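Local coordinates for NOL1/NOP2/sun family protein (Enterococcus faecium, PDB 3M4X) that probably methylates cytosines in ribosomal RNA, joining a Rossmann-like methyltransferase domain to a C-terminal PUA-type RNA-binding domain, at residues W248-Y253 with A298-H303; K324-L329 with L345-D350; F337-T342 with T392-N397. One frame throughout, in Å; residues are numbered along the deposited sequence.

Overall arrangement
Contact 1 lies in the methyltransferase domain, where helix 243-252 packs on strand 295-302 of the large mixed sheet. It closes before contact 2 opens, and about 45 Å separates the centres of the two. Contacts 2 and 3 belong to the C-terminal part of the chain, their centres about 19 Å apart. They interlock along the sequence: helix 324-336 begins in contact 2, the loop after it enters contact 3, strand 344-348 returns to contact 2, and 392-397 completes contact 3. Contact 2 lies where this helix packs against the four-stranded antiparallel sheet; contact 3 joins the same unit to the PUA-like domain, consistent with modular C-terminal RNA-binding parts beside a separate methyltransferase domain.

Contact 1 of 3, residues W248-Y253 with A298-H303; sequences WLVENY and AKLTFH
Leu249 touches Leu300 across the contact, and the ring of Tyr253, which follows the helix, has two groups of the preceding helical turn in plane at its edge: Trp248 CH2, 3.9 Å from Tyr253 CE1, and Leu249 O, 3.5 Å from Tyr253 CD1. The contact itself is made by methyl groups. Leu249 sets CG beside its backbone N and runs on extended (chi2 175°), which carries CD1 to within 4.1 Å of Leu300 CD1; the two side chains cross obliquely. The other branch of Leu300 serves Val250, with CD2 lying 4.3 Å from Val250 CG2. One strand leucine thus spreads its two methyls over successive helix residues, at ordinary apolar packing distances. Backbones stay well apart, 9.0 Å between Val250 CA and Leu300 CA. Strand 295-302 runs antiparallel between 228-234 and 255-258, as the reversed seventh strand does in class I methyltransferases. Helix 243-252 is the crossover linking those two flanking strands; Leu249 also touches Leu230 and, on the adjacent helix 205-222, Ile221, while Val250 reaches Ile257.

Contact 2 of 3, residues K324-L329 with L345-D350; sequences KEQEKL and LLVFND
Of residues 324-329, Gln326 alone touches 345-350, meeting Val347 with its amide oxygen and nearing Asp350 with its amide nitrogen. The first is a van der Waals contact of the amide oxygen with a valine methyl: Gln326 OE1 lies 4.0 Å from Val347 CG2, the methyl that stands beside the backbone N of Val347 and faces the helix. Gln326 gets there because its chain is extended beyond CG (chi2 171°), holding the amide well off the helix surface. The polar part is looser. Gln326 NE2 and Asp350 OD2 are 4.1 Å apart, too far for a direct bond, and the amide and carboxylate planes stand 87° to each other; the attraction is at most a weak electrostatic one. The stronger partner of this amide is local: OE1 accepts from the backbone N of Thr323, just before the helix, a bond that would hold OE1 on the side of the helix start. Within the helix, Leu329 N donates to Glu325 O at 2.7 Å. In the second segment the positive phi angles of Asn349 and Asp350 fit a type I' turn, which forms the two-residue loop of the β-hairpin between strands 344-348 and 351-355. Strand 344-348 is an outer strand of the antiparallel sheet that goes on through 351-355 and 372-378 to 381-384. Helix 324-336 packs on one side of this sheet, where Phe377 of strand 372-378 touches Gln326, Leu329 and Val347 and so bridges helix and strand.

Contact 3 of 3, residues F337-T342 with T392-N397; sequences FHYEAT and TKKIEN
His338 presses the base of its side chain against the carbonyl of Asn397. Starting at CB, which is 3.4 Å from Asn397 O, the side chain moves gradually away from that oxygen: CG is at 3.8 Å from Asn397 O and CD2 at 4.1 Å from it. The oxygen lies oblique to the imidazole. The backbones come close here, with Phe337 O 4.2 Å from Asn397 O and His338 CA 6.6 Å from Asn397 CA. The approach comes where helix 324-336 ends: His338, with positive phi, is the C' residue of a Schellman motif, its N and that of Tyr339 bonding back to carbonyls of the last helical turn. A second touch lies further along. Lys394 starts with CG wedged between its backbone N and carbonyl carbon (chi1 58°), bends again at chi2 and chi3, and brings NZ to 4.1 Å from Tyr339 CD1. NZ arrives at the ring edge, near its plane, rather than over a face. The two side chains cross at about a right angle, and the phenol is held at its far end, where OH bonds to Glu354 OE1. The contact links the exit of helix 324-336 to the connection between helix 386-390 and strand 400-403, the edge strand of the PUA-like sheet. Phe337 extends the link, its ring meeting those of Phe333 of helix 324-336 and Phe437 of strand 433-441, while Thr392 and Ile395 rest on strand 426-430 and Tyr339 leans on Leu372 and Leu374 of strand 372-378.

Contact 1 of 3, residues W248-Y253 with A298-H303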
# COMPACT_ATOMS: atom_id res chain seq x y z
N TRP A 248 -3.93 -25.02 -9.86
CA TRP A 248 -5.26 -25.11 -9.32
C TRP A 248 -6.17 -24.00 -9.88
O TRP A 248 -7.31 -24.27 -10.28
CB TRP A 248 -5.20 -25.04 -7.79
CG TRP A 248 -6.55 -25.07 -7.14
CD1 TRP A 248 -7.30 -26.18 -6.87
CD2 TRP A 248 -7.31 -23.94 -6.68
NE1 TRP A 248 -8.48 -25.81 -6.27
CE2 TRP A 248 -8.51 -24.44 -6.14
CE3 TRP A 248 -7.08 -22.56 -6.67
CZ2 TRP A 248 -9.48 -23.61 -5.59
CZ3 TRP A 248 -8.05 -21.73 -6.13
CH2 TRP A 248 -9.24 -22.26 -5.60
N LEU A 249 -5.67 -22.77 -9.92
CA LEU A 249 -6.42 -21.66 -10.53
C LEU A 249 -6.76 -21.95 -11.99
O LEU A 249 -7.91 -21.79 -12.40
CB LEU A 249 -5.64 -20.34 -10.44
CG LEU A 249 -5.66 -19.59 -9.11
CD1 LEU A 249 -4.74 -18.35 -9.14
CD2 LEU A 249 -7.08 -19.19 -8.79
N VAL A 250 -5.76 -22.35 -12.76
CA VAL A 250 -5.93 -22.61 -14.19
C VAL A 250 -6.85 -23.81 -14.46
O VAL A 250 -7.56 -23.85 -15.47
CB VAL A 250 -4.57 -22.85 -14.89
CG1 VAL A 250 -4.76 -23.38 -16.31
CG2 VAL A 250 -3.75 -21.57 -14.89
N GLU A 251 -6.85 -24.77 -13.55
CA GLU A 251 -7.69 -25.95 -13.73
C GLU A 251 -9.14 -25.70 -13.37
O GLU A 251 -10.04 -26.32 -13.95
CB GLU A 251 -7.13 -27.13 -12.93
CG GLU A 251 -5.90 -27.74 -13.58
CD GLU A 251 -5.06 -28.56 -12.64
OE1 GLU A 251 -5.36 -28.59 -11.42
OE2 GLU A 251 -4.07 -29.17 -13.10
N ASN A 252 -9.38 -24.79 -12.44
CA ASN A 252 -10.72 -24.64 -11.90
C ASN A 252 -11.42 -23.34 -12.31
O ASN A 252 -12.59 -23.13 -11.98
CB ASN A 252 -10.71 -24.82 -10.39
CG ASN A 252 -10.33 -26.23 -9.98
OD1 ASN A 252 -9.19 -26.49 -9.59
ND2 ASN A 252 -11.28 -27.16 -10.09
N TYR A 253 -10.71 -22.49 -13.05
CA TYR A 253 -11.27 -21.22 -13.47
C TYR A 253 -10.86 -20.82 -14.88
O TYR A 253 -9.77 -21.18 -15.34
CB TYR A 253 -10.85 -20.12 -12.51
CG TYR A 253 -11.32 -20.33 -11.10
CD1 TYR A 253 -10.52 -21.01 -10.20
CD2 TYR A 253 -12.54 -19.85 -10.68
CE1 TYR A 253 -10.94 -21.20 -8.90
CE2 TYR A 253 -12.98 -20.04 -9.38
CZ TYR A 253 -12.17 -20.71 -8.49
OH TYR A 253 -12.59 -20.89 -7.19
N ALA A 298 2.57 -14.10 -9.66
CA ALA A 298 1.93 -14.52 -10.90
C ALA A 298 0.85 -13.52 -11.30
O ALA A 298 0.15 -12.95 -10.44
CB ALA A 298 1.34 -15.93 -10.74
N LYS A 299 0.72 -13.27 -12.60
CA LYS A 299 -0.37 -12.41 -13.10
C LYS A 299 -1.28 -13.22 -14.02
O LYS A 299 -0.82 -13.88 -14.93
CB LYS A 299 0.18 -11.20 -13.85
CG LYS A 299 -0.91 -10.28 -14.39
CD LYS A 299 -0.35 -8.95 -14.90
CE LYS A 299 0.53 -9.17 -16.12
NZ LYS A 299 0.90 -7.92 -16.82
N LEU A 300 -2.59 -13.15 -13.78
CA LEU A 300 -3.56 -13.89 -14.58
C LEU A 300 -4.68 -12.99 -15.06
O LEU A 300 -4.99 -11.99 -14.42
CB LEU A 300 -4.16 -15.05 -13.77
CG LEU A 300 -3.10 -16.03 -13.25
CD1 LEU A 300 -2.82 -15.80 -11.77
CD2 LEU A 300 -3.55 -17.47 -13.52
N THR A 301 -5.29 -13.37 -16.18
CA THR A 301 -6.48 -12.71 -16.67
C THR A 301 -7.69 -13.63 -16.48
O THR A 301 -7.65 -14.82 -16.80
CB THR A 301 -6.35 -12.37 -18.15
OG1 THR A 301 -5.29 -11.44 -18.35
CG2 THR A 301 -7.63 -11.75 -18.65
N PHE A 302 -8.77 -13.07 -15.94
CA PHE A 302 -10.01 -13.80 -15.77
C PHE A 302 -10.94 -13.56 -16.97
O PHE A 302 -11.16 -12.42 -17.36
CB PHE A 302 -10.68 -13.34 -14.47
CG PHE A 302 -12.07 -13.87 -14.27
CD1 PHE A 302 -12.27 -15.21 -13.95
CD2 PHE A 302 -13.17 -13.03 -14.37
CE1 PHE A 302 -13.55 -15.69 -13.73
CE2 PHE A 302 -14.44 -13.51 -14.18
CZ PHE A 302 -14.63 -14.85 -13.85
N HIS A 303 -11.48 -14.64 -17.54
CA HIS A 303 -12.31 -14.51 -18.74
C HIS A 303 -13.77 -14.88 -18.53
O HIS A 303 -14.57 -14.88 -19.48
CB HIS A 303 -11.71 -15.34 -19.88
CG HIS A 303 -10.31 -14.93 -20.23
ND1 HIS A 303 -10.04 -13.93 -21.14
CD2 HIS A 303 -9.12 -15.34 -19.75
CE1 HIS A 303 -8.73 -13.76 -21.23
NE2 HIS A 303 -8.15 -14.61 -20.39

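Contact 2 of 3, residues K324-L329 with L345-D350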
# COMPACT_ATOMS: atom_id res chain seq x y z
N LYS A 324 -26.88 22.44 6.80
CA LYS A 324 -26.92 23.74 6.13
C LYS A 324 -25.72 24.59 6.54
O LYS A 324 -25.09 25.26 5.72
CB LYS A 324 -28.19 24.52 6.50
CG LYS A 324 -29.51 23.84 6.17
CD LYS A 324 -30.69 24.67 6.69
CE LYS A 324 -32.02 23.97 6.46
NZ LYS A 324 -33.14 24.63 7.19
N GLU A 325 -25.45 24.59 7.84
CA GLU A 325 -24.36 25.35 8.41
C GLU A 325 -23.02 24.72 8.04
O GLU A 325 -22.02 25.43 7.83
CB GLU A 325 -24.52 25.40 9.92
CG GLU A 325 -23.27 25.81 10.68
CD GLU A 325 -23.55 26.07 12.14
OE1 GLU A 325 -24.62 26.64 12.45
OE2 GLU A 325 -22.70 25.70 12.98
N GLN A 326 -23.00 23.40 7.94
CA GLN A 326 -21.80 22.67 7.57
C GLN A 326 -21.45 22.98 6.13
O GLN A 326 -20.28 23.17 5.79
CB GLN A 326 -22.00 21.16 7.77
CG GLN A 326 -21.95 20.74 9.22
CD GLN A 326 -22.35 19.30 9.44
OE1 GLN A 326 -22.85 18.62 8.52
NE2 GLN A 326 -22.15 18.81 10.66
N GLU A 327 -22.48 23.03 5.29
CA GLU A 327 -22.34 23.50 3.93
C GLU A 327 -21.67 24.87 3.92
O GLU A 327 -20.70 25.10 3.20
CB GLU A 327 -23.71 23.62 3.27
CG GLU A 327 -24.05 22.50 2.30
CD GLU A 327 -23.43 22.71 0.93
OE1 GLU A 327 -24.14 22.50 -0.08
OE2 GLU A 327 -22.24 23.09 0.87
N LYS A 328 -22.19 25.78 4.74
CA LYS A 328 -21.66 27.13 4.79
C LYS A 328 -20.21 27.09 5.23
O LYS A 328 -19.33 27.57 4.52
CB LYS A 328 -22.48 28.01 5.74
CG LYS A 328 -21.81 29.35 6.09
CD LYS A 328 -22.71 30.22 6.95
CE LYS A 328 -23.98 30.61 6.20
NZ LYS A 328 -25.01 31.20 7.10
N LEU A 329 -19.98 26.50 6.39
CA LEU A 329 -18.64 26.36 6.94
C LEU A 329 -17.60 25.85 5.93
O LEU A 329 -16.53 26.46 5.77
CB LEU A 329 -18.68 25.45 8.18
CG LEU A 329 -18.73 26.18 9.54
CD1 LEU A 329 -19.61 27.39 9.47
CD2 LEU A 329 -19.18 25.24 10.64
N LEU A 345 -19.36 14.52 -1.08
CA LEU A 345 -19.04 14.95 0.28
C LEU A 345 -20.01 14.35 1.29
O LEU A 345 -21.21 14.62 1.25
CB LEU A 345 -19.01 16.47 0.39
CG LEU A 345 -18.04 17.19 -0.55
CD1 LEU A 345 -18.33 18.67 -0.60
CD2 LEU A 345 -16.60 16.93 -0.14
N LEU A 346 -19.48 13.53 2.20
CA LEU A 346 -20.30 12.91 3.23
C LEU A 346 -19.75 13.23 4.61
O LEU A 346 -18.56 13.48 4.77
CB LEU A 346 -20.34 11.39 3.04
CG LEU A 346 -20.50 10.84 1.62
CD1 LEU A 346 -20.65 9.33 1.67
CD2 LEU A 346 -21.68 11.46 0.88
N VAL A 347 -20.63 13.22 5.61
CA VAL A 347 -20.21 13.44 6.98
C VAL A 347 -20.59 12.24 7.87
O VAL A 347 -21.72 11.74 7.80
CB VAL A 347 -20.83 14.73 7.56
CG1 VAL A 347 -20.25 15.03 8.94
CG2 VAL A 347 -20.61 15.91 6.62
N PHE A 348 -19.64 11.77 8.67
CA PHE A 348 -19.91 10.79 9.71
C PHE A 348 -19.17 11.26 10.96
O PHE A 348 -17.97 11.51 10.89
CB PHE A 348 -19.40 9.39 9.33
CG PHE A 348 -19.57 9.04 7.88
CD1 PHE A 348 -18.47 8.83 7.07
CD2 PHE A 348 -20.84 8.91 7.33
CE1 PHE A 348 -18.62 8.49 5.72
CE2 PHE A 348 -21.00 8.57 5.98
CZ PHE A 348 -19.89 8.37 5.18
N ASN A 349 -19.87 11.40 12.08
CA ASN A 349 -19.23 11.86 13.31
C ASN A 349 -18.55 13.22 13.17
O ASN A 349 -17.54 13.49 13.82
CB ASN A 349 -18.18 10.85 13.79
CG ASN A 349 -18.78 9.73 14.61
OD1 ASN A 349 -19.97 9.75 14.94
ND2 ASN A 349 -17.96 8.75 14.96
N ASP A 350 -19.12 14.07 12.31
CA ASP A 350 -18.58 15.42 12.07
C ASP A 350 -17.30 15.40 11.24
O ASP A 350 -16.68 16.44 11.01
CB ASP A 350 -18.36 16.17 13.38
CG ASP A 350 -19.59 16.18 14.26
OD1 ASP A 350 -19.54 15.53 15.33
OD2 ASP A 350 -20.59 16.82 13.88

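Contact 3 of 3, residues F337-T342 with T392-N397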
# COMPACT_ATOMS: atom_id res chain seq x y z
N PHE A 337 -9.11 28.78 0.84
CA PHE A 337 -8.00 27.85 0.74
C PHE A 337 -7.88 27.31 -0.68
O PHE A 337 -6.91 26.64 -1.01
CB PHE A 337 -8.13 26.73 1.78
CG PHE A 337 -6.97 25.77 1.81
CD1 PHE A 337 -5.83 26.06 2.55
CD2 PHE A 337 -7.01 24.59 1.08
CE1 PHE A 337 -4.77 25.19 2.57
CE2 PHE A 337 -5.95 23.71 1.10
CZ PHE A 337 -4.82 24.01 1.84
N HIS A 338 -8.85 27.66 -1.53
CA HIS A 338 -8.81 27.31 -2.96
C HIS A 338 -8.64 25.81 -3.23
O HIS A 338 -7.81 25.41 -4.06
CB HIS A 338 -7.74 28.11 -3.72
CG HIS A 338 -7.95 29.59 -3.66
ND1 HIS A 338 -8.62 30.28 -4.65
CD2 HIS A 338 -7.61 30.50 -2.72
CE1 HIS A 338 -8.68 31.56 -4.32
NE2 HIS A 338 -8.08 31.72 -3.15
N TYR A 339 -9.43 25.01 -2.54
CA TYR A 339 -9.59 23.59 -2.87
C TYR A 339 -11.04 23.32 -3.28
O TYR A 339 -11.97 23.80 -2.63
CB TYR A 339 -9.21 22.70 -1.68
CG TYR A 339 -9.47 21.23 -1.90
CD1 TYR A 339 -8.47 20.39 -2.37
CD2 TYR A 339 -10.73 20.67 -1.66
CE1 TYR A 339 -8.70 19.04 -2.58
CE2 TYR A 339 -10.97 19.33 -1.87
CZ TYR A 339 -9.96 18.52 -2.33
OH TYR A 339 -10.19 17.18 -2.55
N GLU A 340 -11.23 22.57 -4.36
CA GLU A 340 -12.57 22.17 -4.78
C GLU A 340 -12.69 20.65 -4.87
O GLU A 340 -11.87 19.99 -5.52
CB GLU A 340 -12.91 22.82 -6.12
CG GLU A 340 -14.34 22.58 -6.59
CD GLU A 340 -14.80 23.62 -7.60
OE1 GLU A 340 -13.95 24.29 -8.22
OE2 GLU A 340 -16.03 23.77 -7.77
N ALA A 341 -13.71 20.10 -4.23
CA ALA A 341 -13.90 18.66 -4.13
C ALA A 341 -14.26 18.03 -5.47
O ALA A 341 -14.93 18.64 -6.29
CB ALA A 341 -14.98 18.34 -3.11
N THR A 342 -13.80 16.80 -5.69
CA THR A 342 -14.12 16.05 -6.90
C THR A 342 -15.13 14.91 -6.66
O THR A 342 -16.02 14.69 -7.48
CB THR A 342 -12.85 15.51 -7.60
OG1 THR A 342 -12.50 16.38 -8.68
CG2 THR A 342 -13.08 14.11 -8.15
N THR A 392 -1.99 17.37 -0.67
CA THR A 392 -1.87 18.57 -1.49
C THR A 392 -0.86 18.30 -2.58
O THR A 392 0.23 17.82 -2.30
CB THR A 392 -1.36 19.78 -0.68
OG1 THR A 392 -2.23 20.03 0.42
CG2 THR A 392 -1.30 21.03 -1.56
N LYS A 393 -1.20 18.63 -3.82
CA LYS A 393 -0.26 18.45 -4.91
C LYS A 393 0.22 19.78 -5.51
O LYS A 393 1.30 19.87 -6.06
CB LYS A 393 -0.85 17.54 -6.00
CG LYS A 393 -2.34 17.28 -5.87
CD LYS A 393 -2.70 15.88 -6.34
CE LYS A 393 -4.22 15.68 -6.40
NZ LYS A 393 -4.58 14.32 -6.92
N LYS A 394 -0.60 20.81 -5.38
CA LYS A 394 -0.38 22.07 -6.07
C LYS A 394 -0.19 23.16 -5.03
O LYS A 394 -1.13 23.70 -4.47
CB LYS A 394 -1.57 22.39 -6.98
CG LYS A 394 -2.92 22.48 -6.24
CD LYS A 394 -3.35 21.16 -5.59
CE LYS A 394 -4.14 21.38 -4.31
NZ LYS A 394 -4.59 20.10 -3.67
N ILE A 395 1.06 23.46 -4.74
CA ILE A 395 1.38 24.34 -3.64
C ILE A 395 1.26 25.83 -4.00
O ILE A 395 1.13 26.69 -3.14
CB ILE A 395 2.76 23.95 -3.07
CG1 ILE A 395 2.58 23.14 -1.79
CG2 ILE A 395 3.64 25.15 -2.86
CD1 ILE A 395 3.89 22.72 -1.17
N GLU A 396 1.27 26.13 -5.30
CA GLU A 396 1.13 27.51 -5.77
C GLU A 396 -0.27 28.06 -5.52
O GLU A 396 -0.46 29.28 -5.50
CB GLU A 396 1.46 27.62 -7.26
CG GLU A 396 0.66 26.68 -8.16
CD GLU A 396 1.40 25.36 -8.43
OE1 GLU A 396 1.87 24.71 -7.47
OE2 GLU A 396 1.50 24.99 -9.62
N ASN A 397 -1.23 27.17 -5.30
CA ASN A 397 -2.64 27.51 -5.34
C ASN A 397 -3.26 27.80 -3.99
O ASN A 397 -4.37 28.31 -3.92
CB ASN A 397 -3.42 26.37 -6.00
CG ASN A 397 -3.11 26.21 -7.48
OD1 ASN A 397 -2.77 27.18 -8.16
ND2 ASN A 397 -3.24 25.00 -7.98